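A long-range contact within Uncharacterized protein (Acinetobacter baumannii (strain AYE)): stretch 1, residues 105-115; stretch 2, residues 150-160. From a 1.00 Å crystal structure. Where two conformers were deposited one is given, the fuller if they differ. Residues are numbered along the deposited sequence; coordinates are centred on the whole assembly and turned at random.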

ATOM      1  N   ALA A 105       0.142  -1.690  -3.896  1.00  5.48           N
ATOM      2  CA  ALA A 105       0.206  -0.908  -2.657  1.00  5.56           C
ATOM      3  C   ALA A 105       0.741   0.510  -2.896  1.00  5.28           C
ATOM      4  O   ALA A 105       0.489   1.419  -2.122  1.00  6.42           O
ATOM      5  N   LEU A 106       1.563   0.662  -3.938  1.00  4.77           N
ATOM      6  CA  LEU A 106       2.166   1.940  -4.240  1.00  5.01           C
ATOM      7  C   LEU A 106       1.188   2.990  -4.665  1.00  4.78           C
ATOM      8  O   LEU A 106       1.377   4.179  -4.370  1.00  5.57           O
ATOM      9  N   ILE A 107       0.172   2.621  -5.414  1.00  4.65           N
ATOM     10  CA  ILE A 107      -0.759   3.607  -5.991  1.00  4.58           C
ATOM     11  C   ILE A 107      -1.502   4.373  -4.869  1.00  5.11           C
ATOM     12  O   ILE A 107      -1.467   5.623  -4.870  1.00  5.30           O
ATOM     13  N   PRO A 108      -2.131   3.705  -3.886  1.00  4.92           N
ATOM     14  CA  PRO A 108      -2.771   4.472  -2.803  1.00  5.27           C
ATOM     15  C   PRO A 108      -1.784   5.218  -1.951  1.00  4.99           C
ATOM     16  O   PRO A 108      -2.090   6.304  -1.427  1.00  5.83           O
ATOM     17  N   ALA A 109      -0.565   4.705  -1.758  1.00  5.22           N
ATOM     18  CA  ALA A 109       0.442   5.423  -0.991  1.00  6.11           C
ATOM     19  C   ALA A 109       0.743   6.756  -1.677  1.00  5.71           C
ATOM     20  O   ALA A 109       0.839   7.812  -1.021  1.00  6.07           O
ATOM     21  N   ALA A 110       0.864   6.735  -3.009  1.00  5.11           N
ATOM     22  CA  ALA A 110       1.093   7.968  -3.748  1.00  5.42           C
ATOM     23  C   ALA A 110      -0.119   8.890  -3.675  1.00  5.80           C
ATOM     24  O   ALA A 110      -0.002  10.076  -3.468  1.00  6.68           O
ATOM     25  N   GLU A 111      -1.316   8.327  -3.908  1.00  6.41           N
ATOM     26  CA  GLU A 111      -2.564   9.045  -3.807  1.00  6.40           C
ATOM     27  C   GLU A 111      -2.680   9.851  -2.523  1.00  6.19           C
ATOM     28  O   GLU A 111      -3.111  11.008  -2.507  1.00  6.88           O
ATOM     29  N   ARG A 112      -2.315   9.210  -1.421  1.00  6.23           N
ATOM     30  CA  ARG A 112      -2.520   9.758  -0.104  1.00  6.57           C
ATOM     31  C   ARG A 112      -1.353  10.611   0.382  1.00  6.33           C
ATOM     32  O   ARG A 112      -1.396  11.179   1.455  1.00  8.04           O
ATOM     33  N   GLY A 113      -0.302  10.719  -0.427  1.00  5.75           N
ATOM     34  CA  GLY A 113       0.800  11.590  -0.074  1.00  6.56           C
ATOM     35  C   GLY A 113       1.715  11.023   0.956  1.00  5.51           C
ATOM     36  O   GLY A 113       2.404  11.779   1.643  1.00  7.19           O
ATOM     37  N   HIS A 114       1.818   9.692   1.069  1.00  5.29           N
ATOM     38  CA  HIS A 114       2.635   9.043   2.092  1.00  5.71           C
ATOM     39  C   HIS A 114       4.071   8.869   1.530  1.00  5.32           C
ATOM     40  O   HIS A 114       4.380   7.852   0.931  1.00  5.40           O
ATOM     41  N   VAL A 115       4.878   9.914   1.705  1.00  5.55           N
ATOM     42  CA  VAL A 115       6.148   9.983   0.996  1.00  5.67           C
ATOM     43  C   VAL A 115       7.083   8.794   1.350  1.00  5.48           C
ATOM     44  O   VAL A 115       7.650   8.163   0.463  1.00  5.33           O
ATOM     45  N   SER A 150       4.360  20.207  -1.801  1.00  8.75           N
ATOM     46  CA  SER A 150       5.255  19.449  -0.923  1.00  9.10           C
ATOM     47  C   SER A 150       5.275  17.960  -1.198  1.00  7.39           C
ATOM     48  O   SER A 150       6.080  17.468  -2.009  1.00  7.95           O
ATOM     49  N   ASN A 151       4.480  17.222  -0.419  0.70  8.13           N
ATOM     50  CA  ASN A 151       4.501  15.775  -0.467  0.70  7.31           C
ATOM     51  C   ASN A 151       4.320  15.234  -1.863  0.70  5.83           C
ATOM     52  O   ASN A 151       4.952  14.254  -2.250  0.70  5.64           O
ATOM     53  N   TYR A 152       3.394  15.829  -2.610  1.00  5.77           N
ATOM     54  CA  TYR A 152       3.117  15.347  -3.934  1.00  5.62           C
ATOM     55  C   TYR A 152       4.219  15.658  -4.941  1.00  5.58           C
ATOM     56  O   TYR A 152       4.509  14.845  -5.812  1.00  6.19           O
ATOM     57  N   GLN A 153       4.830  16.840  -4.811  1.00  6.17           N
ATOM     58  CA  GLN A 153       6.040  17.093  -5.605  1.00  5.90           C
ATOM     59  C   GLN A 153       7.133  16.067  -5.297  1.00  5.91           C
ATOM     60  O   GLN A 153       7.785  15.554  -6.221  1.00  5.82           O
ATOM     61  N   GLN A 154       7.300  15.741  -4.014  0.70  5.56           N
ATOM     62  CA  GLN A 154       8.360  14.803  -3.589  0.70  5.59           C
ATOM     63  C   GLN A 154       8.047  13.413  -4.173  0.70  5.30           C
ATOM     64  O   GLN A 154       8.951  12.742  -4.690  0.70  5.55           O
ATOM     65  N   ILE A 155       6.781  13.010  -4.151  1.00  5.07           N
ATOM     66  CA  ILE A 155       6.369  11.695  -4.677  1.00  4.80           C
ATOM     67  C   ILE A 155       6.533  11.654  -6.182  1.00  4.83           C
ATOM     68  O   ILE A 155       7.009  10.650  -6.737  1.00  4.92           O
ATOM     69  N   VAL A 156       6.094  12.705  -6.900  1.00  4.93           N
ATOM     70  CA  VAL A 156       6.378  12.791  -8.343  1.00  4.96           C
ATOM     71  C   VAL A 156       7.869  12.612  -8.631  1.00  4.58           C
ATOM     72  O   VAL A 156       8.274  11.860  -9.524  1.00  5.28           O
ATOM     73  N   ALA A 157       8.695  13.384  -7.901  1.00  4.66           N
ATOM     74  CA  ALA A 157      10.119  13.300  -8.121  1.00  5.05           C
ATOM     75  C   ALA A 157      10.656  11.896  -7.901  1.00  4.87           C
ATOM     76  O   ALA A 157      11.505  11.419  -8.647  1.00  5.91           O
ATOM     77  N   LEU A 158      10.198  11.251  -6.829  1.00  4.91           N
ATOM     78  CA  LEU A 158      10.645   9.872  -6.518  1.00  4.92           C
ATOM     79  C   LEU A 158      10.266   8.927  -7.617  1.00  4.66           C
ATOM     80  O   LEU A 158      11.072   8.097  -8.062  1.00  5.57           O
ATOM     81  N   LEU A 159       9.043   9.004  -8.068  1.00  4.25           N
ATOM     82  CA  LEU A 159       8.534   8.082  -9.135  1.00  4.69           C
ATOM     83  C   LEU A 159       9.336   8.250 -10.413  1.00  4.32           C
ATOM     84  O   LEU A 159       9.724   7.310 -11.067  1.00  5.26           O
ATOM     85  N   LEU A 160       9.534   9.518 -10.799  1.00  5.06           N
ATOM     86  CA  LEU A 160      10.241   9.808 -12.049  1.00  5.03           C
ATOM     87  C   LEU A 160      11.703   9.376 -11.954  1.00  5.22           C
ATOM     88  O   LEU A 160      12.238   8.743 -12.882  1.00  6.33           O
TER

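Packing of the helix of stretch 1 and the turn that ends it, against the helix of stretch 2; the helix axes run at 145° and approach no closer than 10.8 Å. Ala105, Ile107 and Pro108 take no part. Leu106 (chi1 t, chi2 p) leaves its backbone sideways, but its end comes nearer, and CD2 meets CD2 of Leu159 (m, t) at 4.1 Å, a buried apolar contact. Ala109 offers little beyond its carbonyl. One turn on from Leu106, Ala110 sets CB 3.9 Å from CG2 of Ile155 (m, t), whose CA-to-CB bond points toward stretch 1; Ala110 O lies at the edge of the Tyr152 ring, 3.3 Å from Tyr152 CE1. The CA-to-CB bonds of Glu111 and Arg112 point away from stretch 2; Glu111 takes part through its carbonyl: Tyr152 (chi1 m), starting sideways, reaches across to donate a hydrogen bond from OH to Glu111 O, 2.8 Å. The same OH is 3.4 Å from Gly113 N, but the angle is too poor for a hydrogen bond, and that N instead bonds back to Ala110 O in the Schellman turn. Gly113, at positive phi, lets the second helix come close: its CA lies 3.5 Å from Ile155 CD1, and a CB here would point toward stretch 2 and stand a tight 3.1 Å from Tyr152 CZ. Its carbonyl is also used, Asn151 (chi1 m) donating from ND2 to Gly113 O at 2.9 Å in a nearly straight bond. His114, the N-cap residue of the next helix, has its CA-to-CB bond pointing away. Val115 (t) has the largest covered area of either stretch and fits as a knob among Asn151, Gln154, Ile155 and Leu158: CG2 lies 3.8 Å from Asn151 CB, 3.6 Å from Gln154 OE1 and 4.0 Å from Ile155 CD1, while CG1 is 4.1 Å from Leu158 CD1. Two side-chain-to-carbonyl bonds, from Tyr152 and Asn151, join the apolar contacts in holding the turn to the second helix.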

ATOM      1  CB  ALA A 105       1.040  -1.638  -1.604  1.00  6.39           C
ATOM      2  CB  LEU A 106       3.249   1.757  -5.314  1.00  4.85           C
ATOM      3  CG  LEU A 106       3.957   2.938  -5.829  1.00  5.28           C
ATOM      4  CD1 LEU A 106       4.690   3.699  -4.657  1.00  5.84           C
ATOM      5  CD2 LEU A 106       4.953   2.584  -6.883  1.00  6.81           C
ATOM      6  CB  ILE A 107      -1.670   3.009  -7.057  1.00  4.83           C
ATOM      7  CG1 ILE A 107      -0.814   2.506  -8.232  1.00  5.32           C
ATOM      8  CG2 ILE A 107      -2.639   4.104  -7.527  1.00  5.82           C
ATOM      9  CD1 ILE A 107      -1.586   1.864  -9.319  1.00  5.73           C
ATOM     10  CB  PRO A 108      -3.575   3.425  -2.044  1.00  6.08           C
ATOM     11  CG  PRO A 108      -2.893   2.120  -2.364  1.00  6.94           C
ATOM     12  CD  PRO A 108      -2.522   2.286  -3.811  1.00  5.70           C
ATOM     13  CB  ALA A 109       1.673   4.586  -0.852  1.00  6.18           C
ATOM     14  CB  ALA A 110       1.476   7.608  -5.185  1.00  6.22           C
ATOM     15  CB  GLU A 111      -3.707   8.032  -3.869  1.00  7.10           C
ATOM     16  CG  GLU A 111      -5.090   8.583  -3.718  1.00  7.79           C
ATOM     17  CD  GLU A 111      -6.152   7.460  -3.594  1.00  9.00           C
ATOM     18  OE1 GLU A 111      -5.821   6.279  -3.384  1.00 12.52           O
ATOM     19  OE2 GLU A 111      -7.346   7.824  -3.553  1.00 12.09           O
ATOM     20  CB  ARG A 112      -2.880   8.667   0.874  1.00  8.87           C
ATOM     21  CG  ARG A 112      -4.197   7.962   0.455  1.00 11.25           C
ATOM     22  CD  ARG A 112      -4.515   6.866   1.235  1.00 15.04           C
ATOM     23  NE  ARG A 112      -5.495   5.994   0.631  1.00 22.99           N
ATOM     24  CZ  ARG A 112      -5.971   4.912   1.239  1.00 18.88           C
ATOM     25  NH1 ARG A 112      -5.724   4.684   2.514  1.00 28.04           N
ATOM     26  NH2 ARG A 112      -6.888   4.165   0.612  1.00 27.10           N
ATOM     27  CB  HIS A 114       2.058   7.647   2.465  1.00  6.36           C
ATOM     28  CG  HIS A 114       0.701   7.650   3.063  1.00  8.18           C
ATOM     29  ND1 HIS A 114       0.286   8.542   4.013  1.00 11.45           N
ATOM     30  CD2 HIS A 114      -0.347   6.808   2.842  1.00  9.22           C
ATOM     31  CE1 HIS A 114      -0.945   8.223   4.410  1.00 12.41           C
ATOM     32  NE2 HIS A 114      -1.362   7.205   3.676  1.00 11.08           N
ATOM     33  CB  VAL A 115       6.882  11.336   1.270  1.00  6.07           C
ATOM     34  CG1 VAL A 115       8.231  11.397   0.560  1.00  6.92           C
ATOM     35  CG2 VAL A 115       6.054  12.517   0.849  1.00  6.66           C
ATOM     36  CB  SER A 150       4.855  19.768   0.572  1.00 12.38           C
ATOM     37  OG  SER A 150       3.418  19.512   0.704  1.00 16.35           O
ATOM     38  CB  ASN A 151       3.330  15.130   0.333  0.70  9.74           C
ATOM     39  CG  ASN A 151       3.355  15.427   1.787  0.70 11.69           C
ATOM     40  OD1 ASN A 151       3.711  16.514   2.148  0.70 17.84           O
ATOM     41  ND2 ASN A 151       2.971  14.476   2.630  0.70 12.01           N
ATOM     42  CB  TYR A 152       1.728  15.825  -4.437  1.00  6.20           C
ATOM     43  CG  TYR A 152       0.619  15.186  -3.597  1.00  5.95           C
ATOM     44  CD1 TYR A 152       0.271  13.903  -3.811  1.00  6.37           C
ATOM     45  CD2 TYR A 152       0.024  15.867  -2.534  1.00  6.94           C
ATOM     46  CE1 TYR A 152      -0.670  13.298  -3.047  1.00  6.51           C
ATOM     47  CE2 TYR A 152      -0.936  15.254  -1.718  1.00  7.14           C
ATOM     48  CZ  TYR A 152      -1.293  13.946  -2.024  1.00  6.72           C
ATOM     49  OH  TYR A 152      -2.288  13.340  -1.268  1.00  8.92           O
ATOM     50  CB  GLN A 153       6.589  18.487  -5.331  1.00  6.24           C
ATOM     51  CG  GLN A 153       5.720  19.605  -5.857  1.00  6.77           C
ATOM     52  CD  GLN A 153       6.206  20.966  -5.406  1.00  7.02           C
ATOM     53  OE1 GLN A 153       7.376  21.178  -5.192  1.00  8.79           O
ATOM     54  NE2 GLN A 153       5.273  21.862  -5.211  1.00  9.17           N
ATOM     55  CB  GLN A 154       8.458  14.765  -2.069  0.70  5.77           C
ATOM     56  CG  GLN A 154       8.980  16.067  -1.545  0.70  6.53           C
ATOM     57  CD  GLN A 154       8.719  16.296  -0.064  0.70  7.09           C
ATOM     58  OE1 GLN A 154       8.252  15.400   0.636  0.70 10.19           O
ATOM     59  NE2 GLN A 154       9.080  17.469   0.420  0.70  9.61           N
ATOM     60  CB  ILE A 155       4.949  11.394  -4.224  1.00  5.40           C
ATOM     61  CG1 ILE A 155       4.969  10.981  -2.742  1.00  5.45           C
ATOM     62  CG2 ILE A 155       4.276  10.338  -5.085  1.00  5.04           C
ATOM     63  CD1 ILE A 155       3.691  11.077  -2.028  1.00  6.52           C
ATOM     64  CB  VAL A 156       5.776  14.035  -8.946  1.00  5.47           C
ATOM     65  CG1 VAL A 156       6.286  14.280 -10.370  1.00  5.84           C
ATOM     66  CG2 VAL A 156       4.248  13.973  -8.926  1.00  5.73           C
ATOM     67  CB  ALA A 157      10.843  14.334  -7.324  1.00  5.96           C
ATOM     68  CB  LEU A 158      10.012   9.353  -5.210  1.00  5.39           C
ATOM     69  CG  LEU A 158      10.531   9.961  -3.910  1.00  6.27           C
ATOM     70  CD1 LEU A 158       9.715   9.396  -2.736  1.00  7.41           C
ATOM     71  CD2 LEU A 158      11.957   9.678  -3.697  1.00 10.35           C
ATOM     72  CB  LEU A 159       7.054   8.286  -9.405  1.00  5.04           C
ATOM     73  CG  LEU A 159       6.156   7.793  -8.232  1.00  4.92           C
ATOM     74  CD1 LEU A 159       4.746   8.409  -8.416  1.00  5.02           C
ATOM     75  CD2 LEU A 159       6.021   6.284  -8.194  1.00  6.42           C
ATOM     76  CB  LEU A 160      10.114  11.263 -12.421  1.00  5.65           C
ATOM     77  CG  LEU A 160       8.703  11.718 -12.791  1.00  5.56           C
ATOM     78  CD1 LEU A 160       8.715  13.253 -12.951  1.00  6.65           C
ATOM     79  CD2 LEU A 160       8.208  11.059 -14.026  1.00  5.98           C
TER